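Local atomic coordinates of calmodulin, putative (Toxoplasma gondii, PDB entry 6TJ6), a protein that binds calcium through an EF-hand, probably acts as a calmodulin-like calcium-binding protein, and is seen here in complex with a chain of another protein. Residues Leu30-Ser34 and Cys35-Pro39; Ala46-Met49 and Ser50-Trp53. All coordinates share one frame; numbering follows the deposited sequence.

The two contacts follow each other along the chain, contact 1 first, and their centres lie about 14 Å apart. Contact 1 carries the chain out of helix 26-34 into the loop that precedes helix 41-46; contact 2 carries it from the end of that short helix into strand 50-52. This strand pairs antiparallel with strand 22-24, which leads to helix 26-34 in turn. The contacts touch where Ile32 CD1 packs on Leu47 CD1 at 4.1 Å, and both lean on Trp59 of helix 53-64. Contact 1 is buried, about 5 Å from the centre of the chain, contact 2 lies at the surface, and together they fit the linking segments of a paired EF-hand lobe.

Contact 1: residues Leu30-Ser34 and Cys35-Pro39; sequences LAIRS and CGVSP
Backbone bonds from Cys35 N to Ile32 O (3.0 Å) and from Gly36 N to Arg33 O (2.9 Å) carry the helix into a turn that ends at Gly36, whose positive phi (85°) gives a left-handed backbone; glycine suits it, since a side chain there would collide with the carbonyl oxygen of Cys35. Cys35 N also reaches Ala31 O, weakly. Ala31 O takes a short 2.5 Å bond from Ser34 OG, in the carbonyl plane on a lone pair; a chi1 of 77° turns the hydroxyl back toward the previous turn. Across the turn, Ile32 CG2 meets Val37 CB and CG1 at 3.8 Å, the branched side chains crossing obliquely, and touches Pro39 CD: an apolar lining where the second helix of the first EF-hand exits into the linker. Arg33 CA-H points to Val37 O (3.3 Å), an oxygen buried with no conventional partner. The extended Arg33 side chain runs past Pro39, and Arg33 NH2 gives an in-plane 2.8 Å bond to a water that donates to Pro39 O. Ala31, Ile32 and Cys35 pack against Phe56, Trp59 and Met60 of helix 53-64, Ser34 and Cys35 against Ala11 of helix 7-15, Arg33 and Pro39 against Ile44 of helix 41-46.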
loop_
_atom_site.group_PDB
_atom_site.type_symbol
_atom_site.label_atom_id
_atom_site.label_comp_id
_atom_site.label_asym_id
_atom_site.label_seq_id
_atom_site.Cartn_x
_atom_site.Cartn_y
_atom_site.Cartn_z
ATOM N N LEU A 30 -5.565 -15.605 -4.439
ATOM C CA LEU A 30 -6.299 -14.540 -3.764
ATOM C C LEU A 30 -6.173 -13.230 -4.528
ATOM O O LEU A 30 -7.185 -12.605 -4.875
ATOM C CB LEU A 30 -5.803 -14.392 -2.323
ATOM C CG LEU A 30 -6.594 -15.176 -1.270
ATOM C CD1 LEU A 30 -6.985 -16.565 -1.766
ATOM C CD2 LEU A 30 -5.799 -15.278 0.021
ATOM N N ALA A 31 -4.938 -12.831 -4.851
ATOM C CA ALA A 31 -4.743 -11.618 -5.638
ATOM C C ALA A 31 -5.630 -11.639 -6.873
ATOM O O ALA A 31 -6.417 -10.711 -7.104
ATOM C CB ALA A 31 -3.271 -11.469 -6.029
ATOM N N ILE A 32 -5.577 -12.737 -7.631
ATOM C CA ILE A 32 -6.393 -12.838 -8.834
ATOM C C ILE A 32 -7.862 -12.664 -8.480
ATOM O O ILE A 32 -8.557 -11.798 -9.032
ATOM C CB ILE A 32 -6.127 -14.172 -9.552
ATOM C CG1 ILE A 32 -4.667 -14.235 -10.003
ATOM C CG2 ILE A 32 -7.059 -14.337 -10.737
ATOM C CD1 ILE A 32 -4.238 -15.587 -10.543
ATOM N N ARG A 33 -8.341 -13.436 -7.499
ATOM C CA ARG A 33 -9.752 -13.352 -7.148
ATOM C C ARG A 33 -10.109 -11.977 -6.610
ATOM O O ARG A 33 -11.255 -11.535 -6.758
ATOM C CB ARG A 33 -10.113 -14.437 -6.130
ATOM C CG ARG A 33 -10.005 -15.850 -6.678
ATOM C CD ARG A 33 -10.787 -16.848 -5.834
ATOM N NE ARG A 33 -10.830 -18.168 -6.459
ATOM C CZ ARG A 33 -10.371 -19.281 -5.898
ATOM N NH1 ARG A 33 -9.844 -19.250 -4.680
ATOM N NH2 ARG A 33 -10.448 -20.431 -6.554
ATOM N N SER A 34 -9.143 -11.268 -6.020
ATOM C CA SER A 34 -9.451 -9.948 -5.485
ATOM C C SER A 34 -9.816 -8.958 -6.581
ATOM O O SER A 34 -10.477 -7.953 -6.295
ATOM C CB SER A 34 -8.276 -9.413 -4.664
ATOM O OG SER A 34 -7.233 -8.939 -5.499
ATOM N N CYS A 35 -9.421 -9.223 -7.825
ATOM C CA CYS A 35 -9.791 -8.363 -8.939
ATOM C C CYS A 35 -11.072 -8.817 -9.627
ATOM O O CYS A 35 -11.401 -8.304 -10.702
ATOM C CB CYS A 35 -8.643 -8.291 -9.948
ATOM S SG CYS A 35 -7.106 -7.632 -9.251
ATOM N N GLY A 36 -11.795 -9.765 -9.034
ATOM C CA GLY A 36 -13.038 -10.252 -9.592
ATOM C C GLY A 36 -12.905 -11.352 -10.619
ATOM O O GLY A 36 -13.867 -11.609 -11.351
ATOM N N VAL A 37 -11.754 -12.011 -10.702
ATOM C CA VAL A 37 -11.528 -13.081 -11.666
ATOM C C VAL A 37 -11.583 -14.420 -10.945
ATOM O O VAL A 37 -10.885 -14.629 -9.944
ATOM C CB VAL A 37 -10.184 -12.903 -12.394
ATOM C CG1 VAL A 37 -9.914 -14.096 -13.298
ATOM C CG2 VAL A 37 -10.190 -11.611 -13.200
ATOM N N SER A 38 -12.420 -15.327 -11.448
ATOM C CA SER A 38 -12.465 -16.699 -10.965
ATOM C C SER A 38 -11.734 -17.598 -11.954
ATOM O O SER A 38 -12.339 -18.060 -12.929
ATOM C CB SER A 38 -13.907 -17.176 -10.787
ATOM O OG SER A 38 -14.627 -16.329 -9.913
ATOM N N PRO A 39 -10.445 -17.861 -11.751
ATOM C CA PRO A 39 -9.717 -18.710 -12.698
ATOM C C PRO A 39 -10.253 -20.132 -12.697
ATOM O O PRO A 39 -10.732 -20.642 -11.682
ATOM C CB PRO A 39 -8.272 -18.659 -12.184
ATOM C CG PRO A 39 -8.402 -18.333 -10.733
ATOM C CD PRO A 39 -9.596 -17.427 -10.627
HETATM O O HOH W 1 -11.438 -19.723 -9.127
#

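Contact 2: residues Ala46-Met49 and Ser50-Trp53; sequences ALPM and SMAW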
loop_
_atom_site.group_PDB
_atom_site.type_symbol
_atom_site.label_atom_id
_atom_site.label_comp_id
_atom_site.label_asym_id
_atom_site.label_seq_id
_atom_site.Cartn_x
_atom_site.Cartn_y
_atom_site.Cartn_z
ATOM N N ALA A 46 -2.140 -24.465 -13.766
ATOM C CA ALA A 46 -1.066 -23.982 -14.625
ATOM C C ALA A 46 -0.297 -22.808 -14.032
ATOM O O ALA A 46 0.740 -22.430 -14.591
ATOM C CB ALA A 46 -1.627 -23.584 -15.992
ATOM N N LEU A 47 -0.771 -22.226 -12.935
ATOM C CA LEU A 47 -0.086 -21.085 -12.343
ATOM C C LEU A 47 1.321 -21.483 -11.906
ATOM O O LEU A 47 1.530 -22.606 -11.431
ATOM C CB LEU A 47 -0.872 -20.544 -11.147
ATOM C CG LEU A 47 -2.175 -19.797 -11.441
ATOM C CD1 LEU A 47 -2.866 -19.407 -10.143
ATOM C CD2 LEU A 47 -1.909 -18.570 -12.300
ATOM N N PRO A 48 2.307 -20.597 -12.055
ATOM C CA PRO A 48 3.675 -20.937 -11.641
ATOM C C PRO A 48 3.838 -20.936 -10.131
ATOM O O PRO A 48 2.893 -20.618 -9.402
ATOM C CB PRO A 48 4.520 -19.839 -12.298
ATOM C CG PRO A 48 3.591 -18.677 -12.408
ATOM C CD PRO A 48 2.229 -19.264 -12.677
ATOM N N MET A 49 5.036 -21.285 -9.653
ATOM C CA MET A 49 5.284 -21.298 -8.215
ATOM C C MET A 49 5.077 -19.914 -7.611
ATOM O O MET A 49 4.426 -19.768 -6.569
ATOM C CB MET A 49 6.696 -21.808 -7.924
ATOM C CG MET A 49 6.865 -23.312 -8.079
ATOM S SD MET A 49 7.924 -23.991 -6.787
ATOM C CE MET A 49 8.088 -25.692 -7.323
ATOM N N SER A 50 5.611 -18.882 -8.261
ATOM C CA SER A 50 5.463 -17.515 -7.787
ATOM C C SER A 50 5.518 -16.567 -8.977
ATOM O O SER A 50 5.942 -16.934 -10.076
ATOM C CB SER A 50 6.539 -17.163 -6.753
ATOM O OG SER A 50 7.834 -17.206 -7.324
ATOM N N MET A 51 5.078 -15.332 -8.741
ATOM C CA MET A 51 5.045 -14.298 -9.767
ATOM C C MET A 51 5.623 -13.005 -9.215
ATOM O O MET A 51 5.224 -12.554 -8.136
ATOM C CB MET A 51 3.617 -14.039 -10.262
ATOM C CG MET A 51 3.033 -15.091 -11.185
ATOM S SD MET A 51 1.510 -14.467 -11.927
ATOM C CE MET A 51 0.825 -15.954 -12.644
ATOM N N ALA A 52 6.555 -12.413 -9.956
ATOM C CA ALA A 52 6.902 -11.017 -9.754
ATOM C C ALA A 52 5.898 -10.142 -10.505
ATOM O O ALA A 52 5.013 -10.638 -11.208
ATOM C CB ALA A 52 8.337 -10.754 -10.208
ATOM N N TRP A 53 6.027 -8.823 -10.359
ATOM C CA TRP A 53 5.060 -7.911 -10.973
ATOM C C TRP A 53 4.916 -8.077 -12.483
ATOM O O TRP A 53 3.773 -8.080 -12.966
ATOM C CB TRP A 53 5.409 -6.453 -10.646
ATOM C CG TRP A 53 4.676 -5.489 -11.541
ATOM C CD1 TRP A 53 5.219 -4.659 -12.484
ATOM C CD2 TRP A 53 3.258 -5.288 -11.602
ATOM N NE1 TRP A 53 4.226 -3.941 -13.110
ATOM C CE2 TRP A 53 3.014 -4.310 -12.588
ATOM C CE3 TRP A 53 2.171 -5.835 -10.910
ATOM C CZ2 TRP A 53 1.727 -3.865 -12.898
ATOM C CZ3 TRP A 53 0.895 -5.396 -11.222
ATOM C CH2 TRP A 53 0.684 -4.421 -12.208
#
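The Pro48 ring, saturated and puckered, is the group that the Met51 side chain lies against, along the CG-CD bond of the ring. Met51 passes this side of the ring at about a right angle, touching it at two places: Met51 CG lies 3.8 Å from Pro48 CG, and the terminal Met51 CE lies 3.6 Å from Pro48 CD. Met51 CE also rests 3.8 Å from Leu47 CD2, again with the side chains crossing near a right angle, and so joins two successive residues. Met51 reaches both because CG stands anti to the carbonyl carbon (chi1 -75°) and the chain then runs extended, chi2 -168°, which brings the methyl back toward the loop. A long, unbranched, polarisable side chain suits this place, as does a proline whose rigid ring presents a flank of CH2 groups. Ser50 O lies 3.7 Å from Pro48 CG, beside the same ring.

Residues of strand 50-52 pair with strand 22-24 in the short antiparallel beta pairing that joins the two loops of an EF-hand pair: Met51 bonds through its backbone to Ile23, and Met49 O is bonded to Ser24 OG. The Met51 and Leu47 side chains touch Phe56 and Trp59 of helix 53-64 and Leu28, Val29 and Ile32 of helix 26-34. Ser50, small and polar, has its side chain about 4 Å from that of Glu22, a residue seen to bind calcium in this protein, although no metal is bound to this chain. Since no hydrogen bond joins 46-49 to 50-53, the contact between them rests on van der Waals packing, while Met49 and Met51 make their polar bonds to strand 22-24.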